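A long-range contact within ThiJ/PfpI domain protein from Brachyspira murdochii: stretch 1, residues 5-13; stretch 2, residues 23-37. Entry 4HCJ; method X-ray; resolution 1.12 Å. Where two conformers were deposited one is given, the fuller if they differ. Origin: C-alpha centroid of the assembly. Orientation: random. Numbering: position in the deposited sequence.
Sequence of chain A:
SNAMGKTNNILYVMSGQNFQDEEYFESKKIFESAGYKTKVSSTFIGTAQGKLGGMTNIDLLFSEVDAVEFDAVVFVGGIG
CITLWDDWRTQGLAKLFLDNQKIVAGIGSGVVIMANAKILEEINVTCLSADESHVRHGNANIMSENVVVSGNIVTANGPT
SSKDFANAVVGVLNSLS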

ATOM      1  N   GLY A   5      -4.426  19.319  -8.758  1.00 40.70           N
ATOM      2  CA  GLY A   5      -3.264  18.988  -7.952  1.00 31.31           C
ATOM      3  C   GLY A   5      -2.739  17.582  -8.191  1.00 22.79           C
ATOM      4  O   GLY A   5      -2.110  16.984  -7.311  1.00 23.12           O
ATOM      5  N   LYS A   6      -2.996  17.039  -9.381  1.00 16.90           N
ATOM      6  CA  LYS A   6      -2.513  15.707  -9.722  1.00 13.88           C
ATOM      7  C   LYS A   6      -1.023  15.740 -10.032  1.00 12.45           C
ATOM      8  O   LYS A   6      -0.535  16.634 -10.733  1.00 14.66           O
ATOM      9  CB  LYS A   6      -3.283  15.117 -10.898  1.00 14.03           C
ATOM     10  CG  LYS A   6      -3.028  13.638 -11.054  1.00 14.25           C
ATOM     11  CD  LYS A   6      -3.819  13.022 -12.171  1.00 15.28           C
ATOM     12  CE  LYS A   6      -3.599  11.517 -12.188  1.00 16.50           C
ATOM     13  NZ  LYS A   6      -4.187  10.899 -13.400  1.00 16.38           N
ATOM     14  N   THR A   7      -0.317  14.746  -9.510  1.00  9.60           N
ATOM     15  CA  THR A   7       1.138  14.732  -9.529  1.00  9.01           C
ATOM     16  C   THR A   7       1.745  13.621 -10.376  1.00  8.13           C
ATOM     17  O   THR A   7       2.929  13.661 -10.688  1.00  8.51           O
ATOM     18  CB  THR A   7       1.676  14.562  -8.089  1.00 10.36           C
ATOM     19  OG1 THR A   7       1.315  13.263  -7.583  1.00  9.52           O
ATOM     20  CG2 THR A   7       1.129  15.650  -7.160  1.00 13.46           C
ATOM     21  N   ASN A   8       0.954  12.602 -10.699  1.00  7.95           N
ATOM     22  CA  ASN A   8       1.470  11.405 -11.353  1.00  7.86           C
ATOM     23  C   ASN A   8       2.577  10.737 -10.534  1.00  7.43           C
ATOM     24  O   ASN A   8       3.481  10.130 -11.098  1.00  7.84           O
ATOM     25  CB  ASN A   8       1.931  11.657 -12.800  1.00  8.42           C
ATOM     26  CG  ASN A   8       0.788  12.105 -13.711  1.00  9.22           C
ATOM     27  OD1 ASN A   8      -0.386  11.995 -13.368  1.00 10.41           O
ATOM     28  ND2 ASN A   8       1.141  12.592 -14.894  1.00  9.20           N
ATOM     29  N   ASN A   9       2.472  10.831  -9.206  1.00  7.45           N
ATOM     30  CA  ASN A   9       3.427  10.204  -8.293  1.00  7.14           C
ATOM     31  C   ASN A   9       2.700   9.258  -7.332  1.00  6.42           C
ATOM     32  O   ASN A   9       1.593   9.558  -6.871  1.00  7.34           O
ATOM     33  CB  ASN A   9       4.139  11.248  -7.433  1.00  8.08           C
ATOM     34  CG  ASN A   9       5.007  12.194  -8.229  1.00  9.56           C
ATOM     35  OD1 ASN A   9       5.614  11.832  -9.236  1.00 10.62           O
ATOM     36  ND2 ASN A   9       5.085  13.427  -7.754  1.00 11.13           N
ATOM     37  N   ILE A  10       3.352   8.146  -7.002  1.00  6.34           N
ATOM     38  CA  ILE A  10       2.837   7.165  -6.056  1.00  6.19           C
ATOM     39  C   ILE A  10       3.870   6.926  -4.961  1.00  6.12           C
ATOM     40  O   ILE A  10       5.056   6.763  -5.248  1.00  6.75           O
ATOM     41  CB  ILE A  10       2.487   5.840  -6.765  1.00  6.43           C
ATOM     42  CG1 ILE A  10       1.327   6.044  -7.739  1.00  6.83           C
ATOM     43  CG2 ILE A  10       2.174   4.721  -5.753  1.00  6.97           C
ATOM     44  CD1 ILE A  10       1.050   4.832  -8.607  1.00  7.35           C
ATOM     45  N   LEU A  11       3.412   6.898  -3.715  1.00  5.66           N
ATOM     46  CA  LEU A  11       4.244   6.600  -2.555  1.00  5.78           C
ATOM     47  C   LEU A  11       4.053   5.168  -2.086  1.00  5.24           C
ATOM     48  O   LEU A  11       2.903   4.749  -1.884  1.00  6.00           O
ATOM     49  CB  LEU A  11       3.856   7.510  -1.397  1.00  6.26           C
ATOM     50  CG  LEU A  11       4.591   7.259  -0.079  1.00  7.01           C
ATOM     51  CD1 LEU A  11       6.080   7.615  -0.203  1.00  7.98           C
ATOM     52  CD2 LEU A  11       3.935   8.022   1.048  1.00  8.19           C
ATOM     53  N   TYR A  12       5.140   4.431  -1.877  1.00  5.37           N
ATOM     54  CA  TYR A  12       5.091   3.178  -1.150  1.00  5.01           C
ATOM     55  C   TYR A  12       5.397   3.397   0.330  1.00  4.95           C
ATOM     56  O   TYR A  12       6.251   4.220   0.687  1.00  5.55           O
ATOM     57  CB  TYR A  12       6.112   2.202  -1.700  1.00  5.63           C
ATOM     58  CG  TYR A  12       5.846   1.640  -3.068  1.00  5.41           C
ATOM     59  CD1 TYR A  12       4.948   0.594  -3.240  1.00  5.51           C
ATOM     60  CD2 TYR A  12       6.503   2.136  -4.193  1.00  5.88           C
ATOM     61  CE1 TYR A  12       4.711   0.036  -4.475  1.00  5.76           C
ATOM     62  CE2 TYR A  12       6.284   1.572  -5.444  1.00  5.75           C
ATOM     63  CZ  TYR A  12       5.390   0.527  -5.579  1.00  5.58           C
ATOM     64  OH  TYR A  12       5.217  -0.026  -6.828  1.00  6.34           O
ATOM     65  N   VAL A  13       4.727   2.626   1.175  1.00  5.17           N
ATOM     66  CA  VAL A  13       5.070   2.469   2.583  1.00  5.52           C
ATOM     67  C   VAL A  13       5.397   1.000   2.788  1.00  5.53           C
ATOM     68  O   VAL A  13       4.559   0.138   2.493  1.00  5.88           O
ATOM     69  CB  VAL A  13       3.881   2.879   3.490  1.00  6.08           C
ATOM     70  CG1 VAL A  13       4.094   2.428   4.929  1.00  7.00           C
ATOM     71  CG2 VAL A  13       3.646   4.387   3.404  1.00  6.46           C
ATOM     72  N   GLU A  23       5.240  -7.835  -4.610  1.00  6.62           N
ATOM     73  CA  GLU A  23       4.252  -6.771  -4.437  1.00  6.72           C
ATOM     74  C   GLU A  23       4.842  -5.427  -4.808  1.00  6.91           C
ATOM     75  O   GLU A  23       4.173  -4.609  -5.456  1.00  8.02           O
ATOM     76  CB  GLU A  23       3.733  -6.745  -2.997  1.00  6.44           C
ATOM     77  CG  GLU A  23       2.940  -7.987  -2.601  1.00  6.45           C
ATOM     78  CD  GLU A  23       2.552  -8.022  -1.135  1.00  6.54           C
ATOM     79  OE1 GLU A  23       2.862  -7.059  -0.416  1.00  6.89           O
ATOM     80  OE2 GLU A  23       1.928  -9.026  -0.703  1.00  7.55           O
ATOM     81  N   TYR A  24       6.096  -5.197  -4.408  1.00  6.07           N
ATOM     82  CA  TYR A  24       6.791  -3.973  -4.747  1.00  6.36           C
ATOM     83  C   TYR A  24       7.254  -3.956  -6.210  1.00  6.26           C
ATOM     84  O   TYR A  24       6.871  -3.062  -6.975  1.00  6.36           O
ATOM     85  CB  TYR A  24       7.990  -3.748  -3.802  1.00  6.66           C
ATOM     86  CG  TYR A  24       8.845  -2.569  -4.227  1.00  6.28           C
ATOM     87  CD1 TYR A  24       8.388  -1.254  -4.103  1.00  6.75           C
ATOM     88  CD2 TYR A  24      10.107  -2.775  -4.771  1.00  6.56           C
ATOM     89  CE1 TYR A  24       9.162  -0.190  -4.511  1.00  6.94           C
ATOM     90  CE2 TYR A  24      10.894  -1.710  -5.172  1.00  6.88           C
ATOM     91  CZ  TYR A  24      10.418  -0.419  -5.039  1.00  7.10           C
ATOM     92  OH  TYR A  24      11.214   0.628  -5.436  1.00  8.09           O
ATOM     93  N   PHE A  25       8.099  -4.904  -6.602  1.00  6.42           N
ATOM     94  CA  PHE A  25       8.732  -4.824  -7.918  1.00  6.80           C
ATOM     95  C   PHE A  25       7.736  -4.958  -9.072  1.00  6.33           C
ATOM     96  O   PHE A  25       7.857  -4.253 -10.079  1.00  6.96           O
ATOM     97  CB  PHE A  25       9.870  -5.846  -8.050  1.00  7.36           C
ATOM     98  CG  PHE A  25      11.047  -5.554  -7.156  1.00  7.90           C
ATOM     99  CD1 PHE A  25      11.901  -4.483  -7.418  1.00  8.16           C
ATOM    100  CD2 PHE A  25      11.293  -6.351  -6.040  1.00  8.89           C
ATOM    101  CE1 PHE A  25      12.979  -4.214  -6.574  1.00  9.04           C
ATOM    102  CE2 PHE A  25      12.372  -6.088  -5.196  1.00  9.90           C
ATOM    103  CZ  PHE A  25      13.209  -5.019  -5.463  1.00  9.83           C
ATOM    104  N   GLU A  26       6.761  -5.855  -8.944  0.54  6.29           N
ATOM    105  CA  GLU A  26       5.808  -6.043 -10.033  0.54  6.48           C
ATOM    106  C   GLU A  26       4.854  -4.863 -10.158  0.54  6.09           C
ATOM    107  O   GLU A  26       4.502  -4.456 -11.263  0.54  6.74           O
ATOM    108  CB  GLU A  26       5.043  -7.357  -9.881  0.54  7.08           C
ATOM    109  CG  GLU A  26       5.950  -8.576  -9.962  0.54  8.37           C
ATOM    110  CD  GLU A  26       5.210  -9.897  -9.789  0.54  9.68           C
ATOM    111  OE1 GLU A  26       3.964  -9.885  -9.736  0.54 10.60           O
ATOM    112  OE2 GLU A  26       5.869 -10.953  -9.714  0.54 11.89           O
ATOM    113  N   SER A  27       4.453  -4.283  -9.038  1.00  5.97           N
ATOM    114  CA  SER A  27       3.588  -3.112  -9.119  1.00  5.95           C
ATOM    115  C   SER A  27       4.352  -1.908  -9.649  1.00  5.79           C
ATOM    116  O   SER A  27       3.809  -1.137 -10.445  1.00  6.23           O
ATOM    117  CB  SER A  27       2.895  -2.798  -7.787  1.00  6.07           C
ATOM    118  OG  SER A  27       3.790  -2.356  -6.777  1.00  5.98           O
ATOM    119  N   LYS A  28       5.612  -1.771  -9.235  1.00  5.84           N
ATOM    120  CA  LYS A  28       6.416  -0.634  -9.645  1.00  6.45           C
ATOM    121  C   LYS A  28       6.547  -0.582 -11.171  1.00  6.48           C
ATOM    122  O   LYS A  28       6.444   0.488 -11.775  1.00  6.56           O
ATOM    123  CB  LYS A  28       7.790  -0.684  -8.982  1.00  7.55           C
ATOM    124  CG  LYS A  28       8.720   0.450  -9.399  1.00  9.23           C
ATOM    125  CD  LYS A  28      10.032   0.362  -8.620  1.00 12.76           C
ATOM    126  CE  LYS A  28      11.055   1.397  -9.061  1.00 16.80           C
ATOM    127  NZ  LYS A  28      12.263   1.269  -8.236  1.00 19.89           N
ATOM    128  N   LYS A  29       6.768  -1.731 -11.794  0.59  6.52           N
ATOM    129  CA  LYS A  29       6.941  -1.762 -13.243  0.59  7.69           C
ATOM    130  C   LYS A  29       5.679  -1.268 -13.954  0.59  7.30           C
ATOM    131  O   LYS A  29       5.760  -0.504 -14.929  0.59  7.28           O
ATOM    132  CB  LYS A  29       7.280  -3.179 -13.696  0.59 10.28           C
ATOM    133  CG  LYS A  29       7.619  -3.278 -15.159  0.59 15.05           C
ATOM    134  CD  LYS A  29       7.590  -4.713 -15.663  0.59 21.12           C
ATOM    135  CE  LYS A  29       8.706  -5.555 -15.091  0.59 26.80           C
ATOM    136  NZ  LYS A  29       8.794  -6.857 -15.807  0.59 28.55           N
ATOM    137  N   ILE A  30       4.522  -1.700 -13.459  1.00  6.95           N
ATOM    138  CA  ILE A  30       3.244  -1.290 -14.024  1.00  7.22           C
ATOM    139  C   ILE A  30       2.970   0.197 -13.776  1.00  6.77           C
ATOM    140  O   ILE A  30       2.562   0.931 -14.688  1.00  7.30           O
ATOM    141  CB  ILE A  30       2.130  -2.198 -13.496  1.00  7.29           C
ATOM    142  CG1 ILE A  30       2.276  -3.586 -14.146  1.00  7.96           C
ATOM    143  CG2 ILE A  30       0.743  -1.612 -13.736  1.00  8.03           C
ATOM    144  CD1 ILE A  30       1.502  -4.699 -13.459  1.00  8.21           C
ATOM    145  N   PHE A  31       3.209   0.664 -12.556  1.00  6.28           N
ATOM    146  CA  PHE A  31       3.000   2.071 -12.243  1.00  6.52           C
ATOM    147  C   PHE A  31       3.880   2.955 -13.123  1.00  6.93           C
ATOM    148  O   PHE A  31       3.408   3.923 -13.728  1.00  7.54           O
ATOM    149  CB  PHE A  31       3.343   2.344 -10.775  1.00  6.21           C
ATOM    150  CG  PHE A  31       2.392   1.725  -9.769  1.00  5.96           C
ATOM    151  CD1 PHE A  31       1.065   1.468 -10.079  1.00  6.46           C
ATOM    152  CD2 PHE A  31       2.852   1.423  -8.494  1.00  6.41           C
ATOM    153  CE1 PHE A  31       0.215   0.921  -9.142  1.00  6.99           C
ATOM    154  CE2 PHE A  31       2.010   0.889  -7.551  1.00  6.64           C
ATOM    155  CZ  PHE A  31       0.685   0.642  -7.870  1.00  6.89           C
ATOM    156  N   GLU A  32       5.155   2.600 -13.247  0.50  7.50           N
ATOM    157  CA  GLU A  32       6.063   3.383 -14.078  0.50  9.11           C
ATOM    158  C   GLU A  32       5.646   3.412 -15.534  0.50 10.05           C
ATOM    159  O   GLU A  32       5.581   4.471 -16.152  0.50 11.00           O
ATOM    160  CB  GLU A  32       7.481   2.838 -13.975  0.50 10.27           C
ATOM    161  CG  GLU A  32       8.099   3.055 -12.629  0.50 13.23           C
ATOM    162  CD  GLU A  32       9.480   2.469 -12.540  0.50 16.85           C
ATOM    163  OE1 GLU A  32      10.284   3.075 -11.840  0.50 17.63           O
ATOM    164  OE2 GLU A  32       9.756   1.419 -13.168  0.50 19.12           O
ATOM    165  N   SER A  33       5.365   2.240 -16.086  0.50  9.30           N
ATOM    166  CA  SER A  33       4.964   2.160 -17.482  0.50 10.77           C
ATOM    167  C   SER A  33       3.755   3.043 -17.764  0.50 10.61           C
ATOM    168  O   SER A  33       3.587   3.538 -18.879  0.50 12.22           O
ATOM    169  CB  SER A  33       4.651   0.719 -17.863  0.50 12.13           C
ATOM    170  OG  SER A  33       4.162   0.677 -19.189  0.50 14.41           O
ATOM    171  N   ALA A  34       2.919   3.242 -16.749  1.00  9.50           N
ATOM    172  CA  ALA A  34       1.732   4.054 -16.904  1.00  9.08           C
ATOM    173  C   ALA A  34       1.977   5.556 -16.684  1.00  8.72           C
ATOM    174  O   ALA A  34       1.052   6.358 -16.827  1.00  9.94           O
ATOM    175  CB  ALA A  34       0.643   3.547 -15.948  1.00  9.73           C
ATOM    176  N   GLY A  35       3.204   5.933 -16.333  1.00  8.15           N
ATOM    177  CA  GLY A  35       3.547   7.327 -16.119  1.00  8.34           C
ATOM    178  C   GLY A  35       3.512   7.784 -14.669  1.00  8.30           C
ATOM    179  O   GLY A  35       3.603   8.987 -14.406  1.00  9.23           O
ATOM    180  N   TYR A  36       3.393   6.841 -13.728  1.00  7.80           N
ATOM    181  CA  TYR A  36       3.367   7.161 -12.299  1.00  8.65           C
ATOM    182  C   TYR A  36       4.733   6.880 -11.698  1.00  9.68           C
ATOM    183  O   TYR A  36       5.121   5.714 -11.521  1.00 11.41           O
ATOM    184  CB  TYR A  36       2.257   6.371 -11.571  1.00  8.87           C
ATOM    185  CG  TYR A  36       0.894   6.833 -12.006  1.00  8.71           C
ATOM    186  CD1 TYR A  36       0.294   7.956 -11.425  1.00  9.16           C
ATOM    187  CD2 TYR A  36       0.229   6.194 -13.035  1.00  9.68           C
ATOM    188  CE1 TYR A  36      -0.944   8.423 -11.873  1.00  9.61           C
ATOM    189  CE2 TYR A  36      -1.002   6.648 -13.491  1.00 10.08           C
ATOM    190  CZ  TYR A  36      -1.587   7.764 -12.911  1.00 10.14           C
ATOM    191  OH  TYR A  36      -2.797   8.227 -13.367  1.00 10.81           O
ATOM    192  N   LYS A  37       5.452   7.945 -11.348  0.63  9.19           N
ATOM    193  CA  LYS A  37       6.751   7.801 -10.709  0.63  9.86           C
ATOM    194  C   LYS A  37       6.593   7.466  -9.242  0.63  8.72           C
ATOM    195  O   LYS A  37       5.734   8.009  -8.545  0.63 11.00           O
ATOM    196  CB  LYS A  37       7.578   9.061 -10.888  0.63 13.24           C
ATOM    197  CG  LYS A  37       7.983   9.249 -12.330  0.63 16.98           C
ATOM    198  CD  LYS A  37       9.150  10.192 -12.485  0.63 20.47           C
ATOM    199  CE  LYS A  37       9.356  10.530 -13.942  0.63 23.19           C
ATOM    200  NZ  LYS A  37      10.617   9.998 -14.491  0.63 23.54           N
TER

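This is a strand-helix packing contact in which the helix lies nearly antiparallel over strand 9-13, and the chain then turns back to pair with the start of that strand in parallel register. The axes of strand 9-13 and helix 23-33 come within 10.0 Å, with 167° between their directions. Together the stretches bury 587 Å².

The strand alternates. Ile10 and Tyr12 point toward the helix, while Leu11 points away. Tyr12 gives the largest area to the contact. Its ring reaches the helix and places the hydroxyl among backbone and side-chain atoms there. Tyr12 OH donates a hydrogen bond to Ser27 OG at 2.7 Å. Ser27 OG in turn donates to Glu23 O, at 2.6 Å, within the helix. A serine suits this place: its hydroxyl, in the p rotamer, accepts from Tyr12 OH and donates to Glu23 O. Tyr12 OH also lies 3.0 Å from Lys28 N, but the angle is poor, and Lys28 N is already bonded to Tyr24 O at 2.9 Å.

Two aromatic rings of the helix pack against this tyrosine. The edge of Tyr24 is directed at the face of Tyr12, with ring centroids 4.8 Å apart and planes at 66°. Phe31 also approaches, with its CE2 3.9 Å from Tyr12 CZ.

Ile10 packs against Phe31 of the helix and Tyr36 just after it. Its CD1 sits over the face of the Phe31 ring, 3.7 Å from the centroid and 16° off the normal, a CH-pi contact. Ile10 CD1 is also 3.6 Å from Tyr36 CB. The CD1 end of this aliphatic side chain touches both aromatic residues. Ile10, Phe31 and Tyr36 are all buried.

The helix ends in a Schellman motif. Gly35 N bonds to Glu32 O at 2.8 Å and Tyr36 N to Phe31 O at 2.9 Å. Gly35 has a positive phi of 97°, and a CB there would be jammed against the preceding carbonyl, so glycine fits. The turn leads into the parallel bridge between Asn9 and Lys37.

Two backbone hydrogen bonds hold that bridge: Lys37 N to Asn8 O at 3.0 Å, and Ile10 N to Lys37 O at 2.8 Å. CA-H...O contacts reinforce them, with Tyr36 CA to Asn8 O and Asn9 CA to Lys37 O both at 3.2 Å. The side chains of Asn9 and Lys37 lie on the same face of the sheet. Nearby, the fully extended Lys6 donates from NZ to Tyr36 OH at 3.0 Å, using its length to reach the end of the tyrosine.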